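Local atomic coordinates of DUF1116 domain-containing protein (Enterococcus faecalis, PDB entry 3CLQ), a protein that is of unknown function but belongs to the AllG family, whose name-giving member is an oxamate carbamoyltransferase subunit. Residues 187-193 and 322-326; 317-321 and 337-341. All blocks are in the same frame, centred on the assembly; numbering follows the deposited sequence.

Interaction 1. Residues 187-193 and 322-326; sequences GDECHNR and AAPAI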
ATOM      1  N   GLY B 187      -0.712   0.379  -6.111  1.00 59.66           N
ATOM      2  CA  GLY B 187      -1.320  -0.743  -6.796  1.00 60.09           C
ATOM      3  C   GLY B 187      -2.821  -0.886  -6.592  1.00 61.19           C
ATOM      4  O   GLY B 187      -3.378  -1.945  -6.857  1.00 61.81           O
ATOM      5  N   ASP B 188      -3.482   0.155  -6.109  1.00 61.71           N
ATOM      6  CA  ASP B 188      -4.940   0.117  -5.978  1.00 62.57           C
ATOM      7  C   ASP B 188      -5.498   0.868  -7.129  1.00 61.80           C
ATOM      8  O   ASP B 188      -4.754   1.547  -7.826  1.00 62.53           O
ATOM      9  CB  ASP B 188      -5.397   0.858  -4.740  1.00 64.66           C
ATOM     10  CG  ASP B 188      -5.335   0.005  -3.508  1.00 66.56           C
ATOM     11  OD1 ASP B 188      -4.631  -1.038  -3.580  1.00 67.59           O
ATOM     12  OD2 ASP B 188      -5.983   0.386  -2.487  1.00 66.89           O
ATOM     13  N   GLU B 189      -6.810   0.775  -7.302  1.00 60.78           N
ATOM     14  CA  GLU B 189      -7.511   1.587  -8.278  1.00 60.09           C
ATOM     15  C   GLU B 189      -8.780   2.109  -7.645  1.00 59.85           C
ATOM     16  O   GLU B 189      -9.573   2.799  -8.291  1.00 60.30           O
ATOM     17  CB  GLU B 189      -7.788   0.813  -9.568  1.00 60.15           C
ATOM     18  CG  GLU B 189      -8.163  -0.632  -9.368  1.00 61.76           C
ATOM     19  CD  GLU B 189      -9.527  -0.805  -8.722  1.00 63.12           C
ATOM     20  OE1 GLU B 189      -9.635  -0.618  -7.494  1.00 64.03           O
ATOM     21  OE2 GLU B 189     -10.498  -1.143  -9.433  1.00 63.70           O
ATOM     22  N   CYS B 190      -8.965   1.762  -6.375  1.00 59.54           N
ATOM     23  CA  CYS B 190     -10.039   2.313  -5.536  1.00 60.61           C
ATOM     24  C   CYS B 190     -11.469   1.945  -5.940  1.00 59.62           C
ATOM     25  O   CYS B 190     -12.403   2.631  -5.601  1.00 59.47           O
ATOM     26  CB  CYS B 190      -9.890   3.840  -5.365  1.00 62.36           C
ATOM     27  SG  CYS B 190      -8.357   4.369  -4.459  1.00 65.95           S
ATOM     28  N   HIS B 191     -11.629   0.848  -6.658  1.00 59.53           N
ATOM     29  CA  HIS B 191     -12.941   0.283  -6.920  1.00 58.59           C
ATOM     30  C   HIS B 191     -12.872  -1.194  -6.508  1.00 58.20           C
ATOM     31  O   HIS B 191     -13.447  -1.588  -5.491  1.00 57.66           O
ATOM     32  CB  HIS B 191     -13.270   0.416  -8.402  1.00 58.94           C
ATOM     33  CG  HIS B 191     -14.689   0.100  -8.745  1.00 60.05           C
ATOM     34  ND1 HIS B 191     -15.385   0.781  -9.722  1.00 60.37           N
ATOM     35  CD2 HIS B 191     -15.540  -0.838  -8.261  1.00 60.34           C
ATOM     36  CE1 HIS B 191     -16.605   0.281  -9.821  1.00 60.30           C
ATOM     37  NE2 HIS B 191     -16.725  -0.703  -8.945  1.00 60.64           N
ATOM     38  N   ASN B 192     -12.132  -1.992  -7.282  1.00 57.32           N
ATOM     39  CA  ASN B 192     -12.015  -3.433  -7.055  1.00 57.38           C
ATOM     40  C   ASN B 192     -10.910  -3.844  -6.078  1.00 56.85           C
ATOM     41  O   ASN B 192     -11.094  -4.754  -5.274  1.00 56.65           O
ATOM     42  CB  ASN B 192     -11.788  -4.123  -8.383  1.00 59.81           C
ATOM     43  CG  ASN B 192     -12.930  -3.886  -9.355  1.00 62.50           C
ATOM     44  OD1 ASN B 192     -14.028  -4.436  -9.168  1.00 63.25           O
ATOM     45  ND2 ASN B 192     -12.692  -3.058 -10.400  1.00 62.82           N
ATOM     46  N   ARG B 193      -9.757  -3.180  -6.158  1.00 54.93           N
ATOM     47  CA  ARG B 193      -8.655  -3.461  -5.255  1.00 52.88           C
ATOM     48  C   ARG B 193      -8.459  -2.244  -4.335  1.00 54.17           C
ATOM     49  O   ARG B 193      -8.159  -1.145  -4.805  1.00 54.14           O
ATOM     50  CB  ARG B 193      -7.392  -3.868  -6.032  1.00 50.94           C
ATOM     51  CG  ARG B 193      -6.076  -3.445  -5.413  1.00 51.66           C
ATOM     52  CD  ARG B 193      -4.834  -4.114  -6.009  1.00 50.18           C
ATOM     53  NE  ARG B 193      -4.733  -5.472  -5.498  1.00 50.36           N
ATOM     54  CZ  ARG B 193      -3.764  -5.958  -4.724  1.00 48.89           C
ATOM     55  NH1 ARG B 193      -2.743  -5.218  -4.354  1.00 48.35           N
ATOM     56  NH2 ARG B 193      -3.823  -7.218  -4.342  1.00 48.65           N
ATOM     57  N   ALA B 322      -2.956   1.257 -13.033  1.00 54.75           N
ATOM     58  CA  ALA B 322      -2.268   1.437 -11.759  1.00 53.76           C
ATOM     59  C   ALA B 322      -2.276   0.168 -10.917  1.00 53.94           C
ATOM     60  O   ALA B 322      -1.556   0.070  -9.932  1.00 54.04           O
ATOM     61  CB  ALA B 322      -2.918   2.546 -10.985  1.00 53.02           C
ATOM     62  N   ALA B 323      -3.071  -0.814 -11.325  1.00 52.89           N
ATOM     63  CA  ALA B 323      -3.375  -1.922 -10.463  1.00 52.02           C
ATOM     64  C   ALA B 323      -3.223  -3.235 -11.191  1.00 52.08           C
ATOM     65  O   ALA B 323      -4.212  -3.982 -11.330  1.00 51.72           O
ATOM     66  CB  ALA B 323      -4.791  -1.778  -9.978  1.00 52.06           C
ATOM     67  N   PRO B 324      -1.999  -3.536 -11.665  1.00 50.40           N
ATOM     68  CA  PRO B 324      -1.811  -4.779 -12.366  1.00 50.03           C
ATOM     69  C   PRO B 324      -2.180  -5.978 -11.502  1.00 50.57           C
ATOM     70  O   PRO B 324      -2.425  -7.044 -12.025  1.00 51.62           O
ATOM     71  CB  PRO B 324      -0.314  -4.781 -12.697  1.00 49.50           C
ATOM     72  CG  PRO B 324       0.289  -3.855 -11.761  1.00 49.68           C
ATOM     73  CD  PRO B 324      -0.752  -2.779 -11.569  1.00 50.43           C
ATOM     74  N   ALA B 325      -2.224  -5.826 -10.193  1.00 51.24           N
ATOM     75  CA  ALA B 325      -2.666  -6.940  -9.348  1.00 52.59           C
ATOM     76  C   ALA B 325      -4.055  -7.527  -9.719  1.00 53.80           C
ATOM     77  O   ALA B 325      -4.331  -8.704  -9.469  1.00 54.44           O
ATOM     78  CB  ALA B 325      -2.641  -6.538  -7.882  1.00 51.69           C
ATOM     79  N   ILE B 326      -4.936  -6.737 -10.313  1.00 54.46           N
ATOM     80  CA  ILE B 326      -6.296  -7.237 -10.531  1.00 54.83           C
ATOM     81  C   ILE B 326      -6.511  -8.068 -11.800  1.00 56.21           C
ATOM     82  O   ILE B 326      -7.506  -8.778 -11.924  1.00 57.79           O
ATOM     83  CB  ILE B 326      -7.308  -6.102 -10.548  1.00 54.08           C
ATOM     84  CG1 ILE B 326      -6.902  -5.069 -11.616  1.00 53.26           C
ATOM     85  CG2 ILE B 326      -7.437  -5.524  -9.161  1.00 52.18           C
ATOM     86  CD1 ILE B 326      -8.006  -4.124 -12.019  1.00 52.74           C
TER

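Interaction 2. Residues 317-321 and 337-341; sequences GFAMA and ALNYS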
ATOM      1  N   GLY B 317     -11.827   1.515 -13.052  1.00 56.44           N
ATOM      2  CA  GLY B 317     -11.430   0.986 -14.354  1.00 55.78           C
ATOM      3  C   GLY B 317     -10.672   1.985 -15.214  1.00 55.94           C
ATOM      4  O   GLY B 317      -9.832   1.602 -16.052  1.00 55.01           O
ATOM      5  N   PHE B 318     -10.967   3.269 -15.019  1.00 56.15           N
ATOM      6  CA  PHE B 318     -10.232   4.315 -15.719  1.00 56.24           C
ATOM      7  C   PHE B 318      -8.767   4.267 -15.293  1.00 55.95           C
ATOM      8  O   PHE B 318      -7.874   4.563 -16.079  1.00 55.84           O
ATOM      9  CB  PHE B 318     -10.835   5.686 -15.409  1.00 57.05           C
ATOM     10  CG  PHE B 318     -11.979   6.080 -16.321  1.00 57.84           C
ATOM     11  CD1 PHE B 318     -12.062   7.367 -16.832  1.00 57.44           C
ATOM     12  CD2 PHE B 318     -12.975   5.175 -16.654  1.00 57.93           C
ATOM     13  CE1 PHE B 318     -13.108   7.740 -17.664  1.00 57.59           C
ATOM     14  CE2 PHE B 318     -14.028   5.545 -17.486  1.00 57.92           C
ATOM     15  CZ  PHE B 318     -14.093   6.828 -17.992  1.00 57.62           C
ATOM     16  N   ALA B 319      -8.519   3.885 -14.039  1.00 56.20           N
ATOM     17  CA  ALA B 319      -7.146   3.802 -13.531  1.00 56.13           C
ATOM     18  C   ALA B 319      -6.592   2.403 -13.644  1.00 56.65           C
ATOM     19  O   ALA B 319      -5.495   2.154 -13.226  1.00 57.64           O
ATOM     20  CB  ALA B 319      -7.054   4.282 -12.109  1.00 54.68           C
HETATM   21  N   MSE B 320      -7.361   1.490 -14.208  1.00 57.87           N
HETATM   22  CA  MSE B 320      -6.915   0.128 -14.435  1.00 59.76           C
HETATM   23  C   MSE B 320      -5.395  -0.032 -14.385  1.00 58.43           C
HETATM   24  O   MSE B 320      -4.881  -0.830 -13.620  1.00 58.24           O
HETATM   25  CB  MSE B 320      -7.420  -0.309 -15.798  1.00 61.57           C
HETATM   26  CG  MSE B 320      -8.026  -1.682 -15.858  1.00 63.01           C
HETATM   27 SE   MSE B 320      -8.675  -2.014 -17.680  0.55 63.50          SE
HETATM   28  CE  MSE B 320      -8.535  -3.982 -17.581  1.00 63.53           C
ATOM     29  N   ALA B 321      -4.677   0.741 -15.191  1.00 57.67           N
ATOM     30  CA  ALA B 321      -3.224   0.578 -15.343  1.00 56.92           C
ATOM     31  C   ALA B 321      -2.434   0.582 -14.042  1.00 55.88           C
ATOM     32  O   ALA B 321      -1.359   0.003 -13.970  1.00 56.84           O
ATOM     33  CB  ALA B 321      -2.667   1.642 -16.263  1.00 56.92           C
ATOM     34  N   ALA B 337      -4.724  -3.317 -20.007  1.00 60.23           N
ATOM     35  CA  ALA B 337      -5.075  -2.407 -18.931  1.00 60.99           C
ATOM     36  C   ALA B 337      -4.301  -1.101 -19.078  1.00 61.74           C
ATOM     37  O   ALA B 337      -4.859  -0.027 -18.890  1.00 62.48           O
ATOM     38  CB  ALA B 337      -4.859  -3.047 -17.575  1.00 59.67           C
ATOM     39  N   LEU B 338      -3.031  -1.183 -19.450  1.00 62.89           N
ATOM     40  CA  LEU B 338      -2.268   0.033 -19.699  1.00 64.44           C
ATOM     41  C   LEU B 338      -3.000   0.798 -20.767  1.00 65.76           C
ATOM     42  O   LEU B 338      -3.174   1.998 -20.690  1.00 66.93           O
ATOM     43  CB  LEU B 338      -0.865  -0.290 -20.213  1.00 64.41           C
ATOM     44  CG  LEU B 338       0.017  -1.122 -19.283  1.00 64.78           C
ATOM     45  CD1 LEU B 338       1.484  -1.163 -19.751  1.00 64.71           C
ATOM     46  CD2 LEU B 338      -0.097  -0.595 -17.865  1.00 63.99           C
ATOM     47  N   ASN B 339      -3.443   0.069 -21.773  1.00 66.68           N
ATOM     48  CA  ASN B 339      -4.019   0.649 -22.951  1.00 67.34           C
ATOM     49  C   ASN B 339      -5.336   1.373 -22.725  1.00 67.41           C
ATOM     50  O   ASN B 339      -5.627   2.365 -23.396  1.00 67.25           O
ATOM     51  CB  ASN B 339      -4.238  -0.468 -23.947  1.00 69.00           C
ATOM     52  CG  ASN B 339      -3.764  -0.106 -25.310  1.00 70.15           C
ATOM     53  OD1 ASN B 339      -2.781  -0.673 -25.810  1.00 70.56           O
ATOM     54  ND2 ASN B 339      -4.437   0.866 -25.927  1.00 70.13           N
ATOM     55  N   TYR B 340      -6.138   0.859 -21.794  1.00 67.24           N
ATOM     56  CA  TYR B 340      -7.478   1.393 -21.523  1.00 67.15           C
ATOM     57  C   TYR B 340      -7.419   2.759 -20.832  1.00 66.77           C
ATOM     58  O   TYR B 340      -8.189   3.684 -21.146  1.00 65.96           O
ATOM     59  CB  TYR B 340      -8.280   0.416 -20.651  1.00 68.08           C
ATOM     60  CG  TYR B 340      -9.192  -0.553 -21.395  1.00 68.55           C
ATOM     61  CD1 TYR B 340     -10.139  -0.091 -22.326  1.00 69.02           C
ATOM     62  CD2 TYR B 340      -9.142  -1.924 -21.135  1.00 68.76           C
ATOM     63  CE1 TYR B 340     -10.992  -0.975 -23.001  1.00 68.75           C
ATOM     64  CE2 TYR B 340      -9.980  -2.815 -21.788  1.00 68.85           C
ATOM     65  CZ  TYR B 340     -10.908  -2.339 -22.725  1.00 69.03           C
ATOM     66  OH  TYR B 340     -11.747  -3.236 -23.371  1.00 68.61           O
ATOM     67  N   SER B 341      -6.505   2.863 -19.874  1.00 66.33           N
ATOM     68  CA  SER B 341      -6.303   4.096 -19.148  1.00 65.60           C
ATOM     69  C   SER B 341      -5.856   5.189 -20.103  1.00 65.78           C
ATOM     70  O   SER B 341      -6.324   6.324 -19.970  1.00 66.26           O
ATOM     71  CB  SER B 341      -5.289   3.900 -18.033  1.00 65.24           C
ATOM     72  OG  SER B 341      -5.885   3.244 -16.935  1.00 65.10           O
TER

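Interaction 1. Residues 187-193 and 322-326
This is a buried loop-to-loop packing contact, held by van der Waals fit, between the turn that joins helices 176-183 and 195-210 and the short 3-10 segment just ahead of helix 327-330. Start at G187, where the backbones come closest: its CA lies 4.4 Å from CA of A323 and gives a CA-H...O contact of 3.2 Å to A322 O. Its phi of +80° is a conformation that glycine adopts easily. The methyl of A323 then fits against the loop, with CB 3.4 Å from G187 O and 3.6 Å from E189 CG. Further along, R193 CB is 3.5 Å from I326 CG2, and A325 CB covers one face of the guanidinium, 3.3 Å from R193 NE. Within the facing loop, the carboxylate of E189 folds back onto the loop's own backbone: OE1 accepts from H191 N at 2.6 Å and from R193 N at 2.9 Å, and OE2 from N192 N at 2.8 Å. The carboxylate thus binds three successive amides, 191 to 193, while the CG methylene of E189 meets A323. D188 points its CB away and bonds through OD2 to G197 N in helix 195-210. C190, out of reach of 322-326, rests on L180 and A183 of helix 176-183. M186 and H185 of the second subunit pack on R193 and A325 respectively, placing the contact beside the dimer interface.

Interaction 2. Residues 317-321 and 337-341
S341 lays its side chain over the turn formed by F318 to A321, and its hydroxyl makes both hydrogen bonds of this contact. S341 OG donates to F318 O at 2.5 Å and accepts from A321 N at 3.3 Å with a nearly straight N-H...O angle of 171°. One hydroxyl therefore bridges a carbonyl and an amide three residues apart, so a helix side chain is tied to the backbone of the turn. Apolar contacts extend the interface along the helix. Selenomethionine M320 runs out beside Y340, its SE 3.5 Å from Y340 CD2 and 4.6 Å from the ring centroid. This is an oblique Met-aromatic contact, 62° off the ring normal. M320 CE lies 3.8 Å from A337 CB; A337 is one helical turn before S341. At the far end of the turn, A321 CB touches L338 CD2 at 3.8 Å, although the CA-to-CB bond of L338 points away. The backbones are close here, with CA of A321 4.5 Å from CA of L338, a spacing that the small alanine side chain allows. F318 turns its CB away from the helix and packs on P366 and I369 of strand 363-369, while S341 touches M363 of the same strand. Helix 334-343 and the 317-321 turn thus sit together against strand 363-369, with L360 and V359 of the preceding loop beside A321 and L338.

In the fold
Following the chain from the N terminus, the 187-193 loop comes first, and interaction 1 closes a loop of 128 intervening residues when it meets 322-326. Those residues include the antiparallel sheet built on strands 257-263 and 266-271. Interaction 2 opens at 317-321, before that long loop closes, and ends at 337-341 after only 15 intervening residues, so the two contacts cross. Residues 317-321 run straight into 322-326, and the contact centres lie about 10 Å apart. This single stretch after helix 309-313 thus joins the loop between helices 176-183 and 195-210, near the subunit interface, to helix 334-343.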